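Local coordinates for protein sucrose 6(F)-phosphate phosphorylase (Thermoanaerobacterium thermosaccharolyticum DSM 571, PDB 6S9V) that is a phosphorylase with an alpha-amylase-type catalytic domain built on a closed, eight-stranded parallel beta/alpha barrel, at residues Y71-I74 against E75-F78; L194-F197 against K198-N202. One frame throughout, in Å; residues are numbered along the deposited sequence.

Contact 1: Y71-I74 against E75-F78; sequences YSEI and EPKF
Glu73 meets Pro76 across the bend of a continuous loop, the two side chains crossing at about a right angle. The touching atoms are Glu73 OE2 and Pro76 CD, 3.9 Å apart, so the carboxylate rests against the aliphatic flank of the proline ring. With CG wedged between the backbone N and the carbonyl carbon (chi1 65°) and the chain extended beyond it, Glu73 reaches forward along the loop. Pro76 CD also packs 3.2 Å from Ile74 O; the nearby Pro76 N carries no hydrogen and cannot bond to that oxygen. Apolar packing is slight: Ile74 CG2 approaches Phe78 CB at 4.3 Å.

The polar bonds that shape the bend lie inside 75-78. Phe78 N donates to Glu75 O over 2.8 Å, and with helical backbone angles at Pro76 and Lys77 this closes a beta turn just before helix 81-88. Glu75 adds its own side chain: Lys77 N reaches Glu75 OE2 at 3.0 Å with an N-H...O angle of 162°, coming from above the carboxylate plane. The chi2 bend of 52° folds the carboxylate back over the turn, and Glu75 CG sits 3.6 Å above the plane of the Phe78 ring, toward its rim.

Farther out, the backbone of Glu75 bonds to Pro57 and that of Phe78 to Leu34, while Ile74 packs on Pro57 and on Trp81 and Ile84 of helix 81-88. A hexaethylene glycol, probably from the crystallisation liquor, lies about 3 Å from the Glu75 side chain, nearest atoms.

Chemically, Glu75 holds the turn through both its carbonyl and its carboxylate, whereas the packing between 71-74 and 75-78 consists of a few light van der Waals touches.

Contact 2: L194-F197 against K198-N202; sequences LEVF and KTFSN
The Phe200 ring carries Val196 CG1 on one face, one helical turn back. The methyl stands 3.6 Å from the ring centroid and 20° off the normal, which meets the geometry of a CH-pi contact, and it is shifted toward the CE1-CZ rim. Val196 and Phe200 lie side by side and point the same way; CG1 is the valine branch placed anti to the backbone N (chi1 -179°). At its root the ring also packs on the backbone, Phe200 CG lying 3.4 Å from Val196 O, the oxygen that accepts Phe200 N in a nearly straight bond of 2.8 Å (177°).

Thr199 grips Glu195 O twice. Its N and its OG1 each reach that oxygen at 3.0 Å, from opposite faces of the carbonyl plane, so the hydroxyl's proton is spent within the helix. Glu195 and Lys198 are opposite charges whose charged atoms do not meet, Glu195 OE2 and Lys198 NZ being 5.0 Å apart.

The segment ends helix 187-202, which packs on the barrel wall at strands 92-97 and 207-210: Val196 and Phe197 pack on Leu97 of strand 92-97, Phe200 on Leu95 of the same strand, and Phe197 and Phe200 on Val208 of strand 207-210. Alongside, Leu194 and Phe197 lean on helix 230-244, and Ser201 OG bonds to Tyr245 O just beyond it.

How the contacts relate
Contact 1 is a surface loop between strand 51-54 and helix 81-88, whereas contact 2 is partly buried, the end of a helix set on the barrel. Their centres are 15 Å apart, yet they touch through Tyr71: its CD1 lies 3.5 Å from Val196 CG2, and its CD2 3.9 Å from Phe200 CZ. The start of the loop thus packs on the valine-phenylalanine pair of the helix. Their chemistry follows their places: the loop is shaped by a turn with a carboxylate bond and few apolar touches between its own two segments, while the helix relies on regular backbone bonds, one threonine side-chain bond, and apolar side chains on one flank turned to the strands.

Contact 1: Y71-I74 against E75-F78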
ATOM      1  N   TYR A  71     -18.109  -8.577  -1.511  1.00 20.29           N
ATOM      2  CA  TYR A  71     -17.455  -8.084  -2.713  1.00 21.48           C
ATOM      3  C   TYR A  71     -18.371  -8.099  -3.934  1.00 21.82           C
ATOM      4  O   TYR A  71     -17.945  -7.694  -5.021  1.00 21.27           O
ATOM      5  CB  TYR A  71     -16.205  -8.907  -3.031  1.00 20.87           C
ATOM      6  CG  TYR A  71     -15.114  -8.868  -1.987  1.00 20.66           C
ATOM      7  CD1 TYR A  71     -15.108  -9.766  -0.927  1.00 20.77           C
ATOM      8  CD2 TYR A  71     -14.072  -7.959  -2.082  1.00 22.84           C
ATOM      9  CE1 TYR A  71     -14.096  -9.758   0.007  1.00 20.36           C
ATOM     10  CE2 TYR A  71     -13.055  -7.933  -1.138  1.00 24.94           C
ATOM     11  CZ  TYR A  71     -13.077  -8.830  -0.095  1.00 21.83           C
ATOM     12  OH  TYR A  71     -12.057  -8.809   0.830  1.00 21.15           O
ATOM     13  N   SER A  72     -19.606  -8.567  -3.783  1.00 20.88           N
ATOM     14  CA  SER A  72     -20.502  -8.713  -4.924  1.00 21.57           C
ATOM     15  C   SER A  72     -21.144  -7.396  -5.333  1.00 19.45           C
ATOM     16  O   SER A  72     -21.843  -7.353  -6.350  1.00 21.30           O
ATOM     17  CB  SER A  72     -21.578  -9.756  -4.610  1.00 29.99           C
ATOM     18  OG  SER A  72     -22.357  -9.354  -3.495  1.00 38.54           O
ATOM     19  N   GLU A  73     -20.922  -6.325  -4.580  1.00 19.27           N
ATOM     20  CA  GLU A  73     -21.376  -5.005  -4.983  1.00 20.79           C
ATOM     21  C   GLU A  73     -20.382  -3.970  -4.485  1.00 20.05           C
ATOM     22  O   GLU A  73     -19.642  -4.192  -3.519  1.00 20.19           O
ATOM     23  CB  GLU A  73     -22.779  -4.670  -4.456  1.00 24.20           C
ATOM     24  CG  GLU A  73     -22.854  -4.564  -2.958  1.00 28.51           C
ATOM     25  CD  GLU A  73     -24.125  -3.892  -2.454  1.00 34.90           C
ATOM     26  OE1 GLU A  73     -25.119  -3.780  -3.214  1.00 38.73           O
ATOM     27  OE2 GLU A  73     -24.123  -3.484  -1.276  1.00 34.53           O
ATOM     28  N   ILE A  74     -20.383  -2.836  -5.160  1.00 20.17           N
ATOM     29  CA  ILE A  74     -19.681  -1.654  -4.682  1.00 19.08           C
ATOM     30  C   ILE A  74     -20.575  -0.944  -3.673  1.00 19.29           C
ATOM     31  O   ILE A  74     -21.805  -0.938  -3.805  1.00 20.78           O
ATOM     32  CB  ILE A  74     -19.315  -0.740  -5.869  1.00 18.63           C
ATOM     33  CG1 ILE A  74     -18.343  -1.463  -6.817  1.00 20.11           C
ATOM     34  CG2 ILE A  74     -18.753   0.588  -5.370  1.00 18.99           C
ATOM     35  CD1 ILE A  74     -17.068  -1.965  -6.167  1.00 20.96           C
ATOM     36  N   GLU A  75     -19.964  -0.363  -2.646  1.00 19.09           N
ATOM     37  CA  GLU A  75     -20.698   0.445  -1.680  1.00 20.71           C
ATOM     38  C   GLU A  75     -21.540   1.486  -2.419  1.00 20.73           C
ATOM     39  O   GLU A  75     -20.983   2.320  -3.142  1.00 20.27           O
ATOM     40  CB  GLU A  75     -19.714   1.110  -0.721  1.00 21.86           C
ATOM     41  CG  GLU A  75     -20.264   2.292   0.082  1.00 24.58           C
ATOM     42  CD  GLU A  75     -21.549   1.970   0.803  1.00 26.78           C
ATOM     43  OE1 GLU A  75     -21.669   0.853   1.348  1.00 27.99           O
ATOM     44  OE2 GLU A  75     -22.440   2.842   0.825  1.00 27.53           O
ATOM     45  N   PRO A  76     -22.879   1.461  -2.280  1.00 21.89           N
ATOM     46  CA  PRO A  76     -23.705   2.357  -3.111  1.00 24.36           C
ATOM     47  C   PRO A  76     -23.447   3.839  -2.897  1.00 24.11           C
ATOM     48  O   PRO A  76     -23.672   4.626  -3.826  1.00 24.61           O
ATOM     49  CB  PRO A  76     -25.142   1.956  -2.733  1.00 26.94           C
ATOM     50  CG  PRO A  76     -25.017   0.517  -2.325  1.00 26.98           C
ATOM     51  CD  PRO A  76     -23.685   0.405  -1.638  1.00 23.31           C
ATOM     52  N   LYS A  77     -22.951   4.252  -1.726  1.00 23.62           N
ATOM     53  CA  LYS A  77     -22.529   5.642  -1.566  1.00 27.33           C
ATOM     54  C   LYS A  77     -21.457   6.020  -2.578  1.00 22.53           C
ATOM     55  O   LYS A  77     -21.339   7.191  -2.961  1.00 21.86           O
ATOM     56  CB  LYS A  77     -21.981   5.874  -0.155  1.00 41.81           C
ATOM     57  CG  LYS A  77     -23.011   6.074   0.944  1.00 61.08           C
ATOM     58  CD  LYS A  77     -22.344   6.043   2.325  1.00 75.92           C
ATOM     59  CE  LYS A  77     -21.468   7.261   2.586  1.00 87.97           C
ATOM     60  NZ  LYS A  77     -22.260   8.504   2.770  1.00 96.93           N
ATOM     61  N   PHE A  78     -20.661   5.049  -3.018  1.00 21.09           N
ATOM     62  CA  PHE A  78     -19.551   5.313  -3.923  1.00 20.87           C
ATOM     63  C   PHE A  78     -19.898   5.064  -5.382  1.00 21.87           C
ATOM     64  O   PHE A  78     -19.356   5.750  -6.256  1.00 22.70           O
ATOM     65  CB  PHE A  78     -18.344   4.454  -3.533  1.00 20.13           C
ATOM     66  CG  PHE A  78     -17.912   4.629  -2.097  1.00 20.69           C
ATOM     67  CD1 PHE A  78     -18.150   5.813  -1.427  1.00 22.51           C
ATOM     68  CD2 PHE A  78     -17.264   3.605  -1.419  1.00 21.12           C
ATOM     69  CE1 PHE A  78     -17.760   5.975  -0.106  1.00 22.46           C
ATOM     70  CE2 PHE A  78     -16.874   3.767  -0.098  1.00 20.77           C
ATOM     71  CZ  PHE A  78     -17.124   4.956   0.553  1.00 20.20           C
TER

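Contact 2: L194-F197 against K198-N202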
ATOM      1  N   LEU A 194     -11.804 -17.340  -4.378  1.00 26.13           N
ATOM      2  CA  LEU A 194     -11.904 -17.576  -5.816  1.00 26.02           C
ATOM      3  C   LEU A 194     -13.070 -16.812  -6.428  1.00 25.88           C
ATOM      4  O   LEU A 194     -12.967 -16.299  -7.549  1.00 26.65           O
ATOM      5  CB  LEU A 194     -12.070 -19.068  -6.100  1.00 29.40           C
ATOM      6  CG  LEU A 194     -10.876 -19.991  -5.913  1.00 39.87           C
ATOM      7  CD1 LEU A 194     -11.189 -21.349  -6.532  1.00 43.57           C
ATOM      8  CD2 LEU A 194      -9.641 -19.397  -6.540  1.00 45.67           C
ATOM      9  N   GLU A 195     -14.203 -16.756  -5.723  1.00 26.16           N
ATOM     10  CA  GLU A 195     -15.353 -16.022  -6.231  1.00 27.86           C
ATOM     11  C   GLU A 195     -15.058 -14.531  -6.333  1.00 24.85           C
ATOM     12  O   GLU A 195     -15.572 -13.862  -7.235  1.00 25.80           O
ATOM     13  CB  GLU A 195     -16.568 -16.260  -5.331  1.00 34.52           C
ATOM     14  CG  GLU A 195     -17.821 -15.511  -5.766  1.00 45.62           C
ATOM     15  CD  GLU A 195     -18.248 -15.842  -7.184  1.00 55.42           C
ATOM     16  OE1 GLU A 195     -18.004 -16.984  -7.633  1.00 57.43           O
ATOM     17  OE2 GLU A 195     -18.805 -14.949  -7.860  1.00 57.97           O
ATOM     18  N   VAL A 196     -14.223 -13.997  -5.440  1.00 23.15           N
ATOM     19  CA  VAL A 196     -13.862 -12.588  -5.534  1.00 23.11           C
ATOM     20  C   VAL A 196     -12.978 -12.345  -6.753  1.00 22.16           C
ATOM     21  O   VAL A 196     -13.190 -11.384  -7.498  1.00 23.02           O
ATOM     22  CB  VAL A 196     -13.183 -12.110  -4.238  1.00 25.18           C
ATOM     23  CG1 VAL A 196     -12.824 -10.624  -4.353  1.00 24.72           C
ATOM     24  CG2 VAL A 196     -14.094 -12.349  -3.046  1.00 28.03           C
ATOM     25  N   PHE A 197     -11.984 -13.214  -6.985  1.00 21.60           N
ATOM     26  CA  PHE A 197     -11.178 -13.115  -8.203  1.00 23.19           C
ATOM     27  C   PHE A 197     -12.064 -13.109  -9.446  1.00 23.68           C
ATOM     28  O   PHE A 197     -11.846 -12.322 -10.381  1.00 23.10           O
ATOM     29  CB  PHE A 197     -10.175 -14.273  -8.283  1.00 25.91           C
ATOM     30  CG  PHE A 197      -8.984 -14.139  -7.359  1.00 27.04           C
ATOM     31  CD1 PHE A 197      -8.409 -12.908  -7.094  1.00 25.98           C
ATOM     32  CD2 PHE A 197      -8.428 -15.267  -6.774  1.00 29.29           C
ATOM     33  CE1 PHE A 197      -7.309 -12.801  -6.246  1.00 26.46           C
ATOM     34  CE2 PHE A 197      -7.333 -15.169  -5.929  1.00 27.72           C
ATOM     35  CZ  PHE A 197      -6.770 -13.938  -5.670  1.00 25.19           C
ATOM     36  N   LYS A 198     -13.056 -13.998  -9.487  1.00 25.80           N
ATOM     37  CA  LYS A 198     -13.960 -14.055 -10.631  1.00 27.10           C
ATOM     38  C   LYS A 198     -14.743 -12.760 -10.790  1.00 25.02           C
ATOM     39  O   LYS A 198     -14.889 -12.242 -11.905  1.00 23.48           O
ATOM     40  CB  LYS A 198     -14.909 -15.240 -10.456  1.00 29.42           C
ATOM     41  CG  LYS A 198     -15.866 -15.461 -11.595  1.00 37.41           C
ATOM     42  CD  LYS A 198     -16.498 -16.840 -11.498  1.00 47.45           C
ATOM     43  CE  LYS A 198     -17.341 -17.150 -12.722  1.00 56.07           C
ATOM     44  NZ  LYS A 198     -18.663 -16.468 -12.631  1.00 59.23           N
ATOM     45  N   THR A 199     -15.260 -12.226  -9.685  1.00 23.88           N
ATOM     46  CA  THR A 199     -15.981 -10.956  -9.723  1.00 25.48           C
ATOM     47  C   THR A 199     -15.075  -9.826 -10.198  1.00 25.46           C
ATOM     48  O   THR A 199     -15.435  -9.065 -11.106  1.00 28.12           O
ATOM     49  CB  THR A 199     -16.549 -10.658  -8.338  1.00 26.74           C
ATOM     50  OG1 THR A 199     -17.480 -11.692  -7.983  1.00 29.27           O
ATOM     51  CG2 THR A 199     -17.246  -9.300  -8.312  1.00 26.03           C
ATOM     52  N   PHE A 200     -13.887  -9.712  -9.596  1.00 22.25           N
ATOM     53  CA  PHE A 200     -12.931  -8.686 -10.000  1.00 21.23           C
ATOM     54  C   PHE A 200     -12.630  -8.786 -11.490  1.00 22.91           C
ATOM     55  O   PHE A 200     -12.674  -7.790 -12.218  1.00 23.26           O
ATOM     56  CB  PHE A 200     -11.627  -8.819  -9.207  1.00 20.08           C
ATOM     57  CG  PHE A 200     -11.700  -8.314  -7.766  1.00 20.09           C
ATOM     58  CD1 PHE A 200     -12.901  -7.945  -7.197  1.00 21.02           C
ATOM     59  CD2 PHE A 200     -10.545  -8.210  -6.996  1.00 20.66           C
ATOM     60  CE1 PHE A 200     -12.953  -7.491  -5.897  1.00 21.49           C
ATOM     61  CE2 PHE A 200     -10.594  -7.741  -5.681  1.00 20.93           C
ATOM     62  CZ  PHE A 200     -11.794  -7.384  -5.139  1.00 20.50           C
ATOM     63  N   SER A 201     -12.295  -9.991 -11.953  1.00 23.20           N
ATOM     64  CA  SER A 201     -11.947 -10.181 -13.356  1.00 25.51           C
ATOM     65  C   SER A 201     -13.107  -9.808 -14.265  1.00 25.64           C
ATOM     66  O   SER A 201     -12.902  -9.296 -15.374  1.00 25.73           O
ATOM     67  CB  SER A 201     -11.537 -11.636 -13.589  1.00 30.55           C
ATOM     68  OG  SER A 201     -11.263 -11.868 -14.953  1.00 38.27           O
ATOM     69  N   ASN A 202     -14.335 -10.098 -13.829  1.00 25.43           N
ATOM     70  CA  ASN A 202     -15.508  -9.801 -14.636  1.00 28.57           C
ATOM     71  C   ASN A 202     -15.628  -8.309 -14.932  1.00 27.77           C
ATOM     72  O   ASN A 202     -16.193  -7.925 -15.962  1.00 27.89           O
ATOM     73  CB  ASN A 202     -16.759 -10.306 -13.913  1.00 34.43           C
ATOM     74  CG  ASN A 202     -18.022 -10.085 -14.712  1.00 46.03           C
ATOM     75  OD1 ASN A 202     -18.775  -9.142 -14.458  1.00 53.24           O
ATOM     76  ND2 ASN A 202     -18.268 -10.956 -15.682  1.00 49.09           N
TER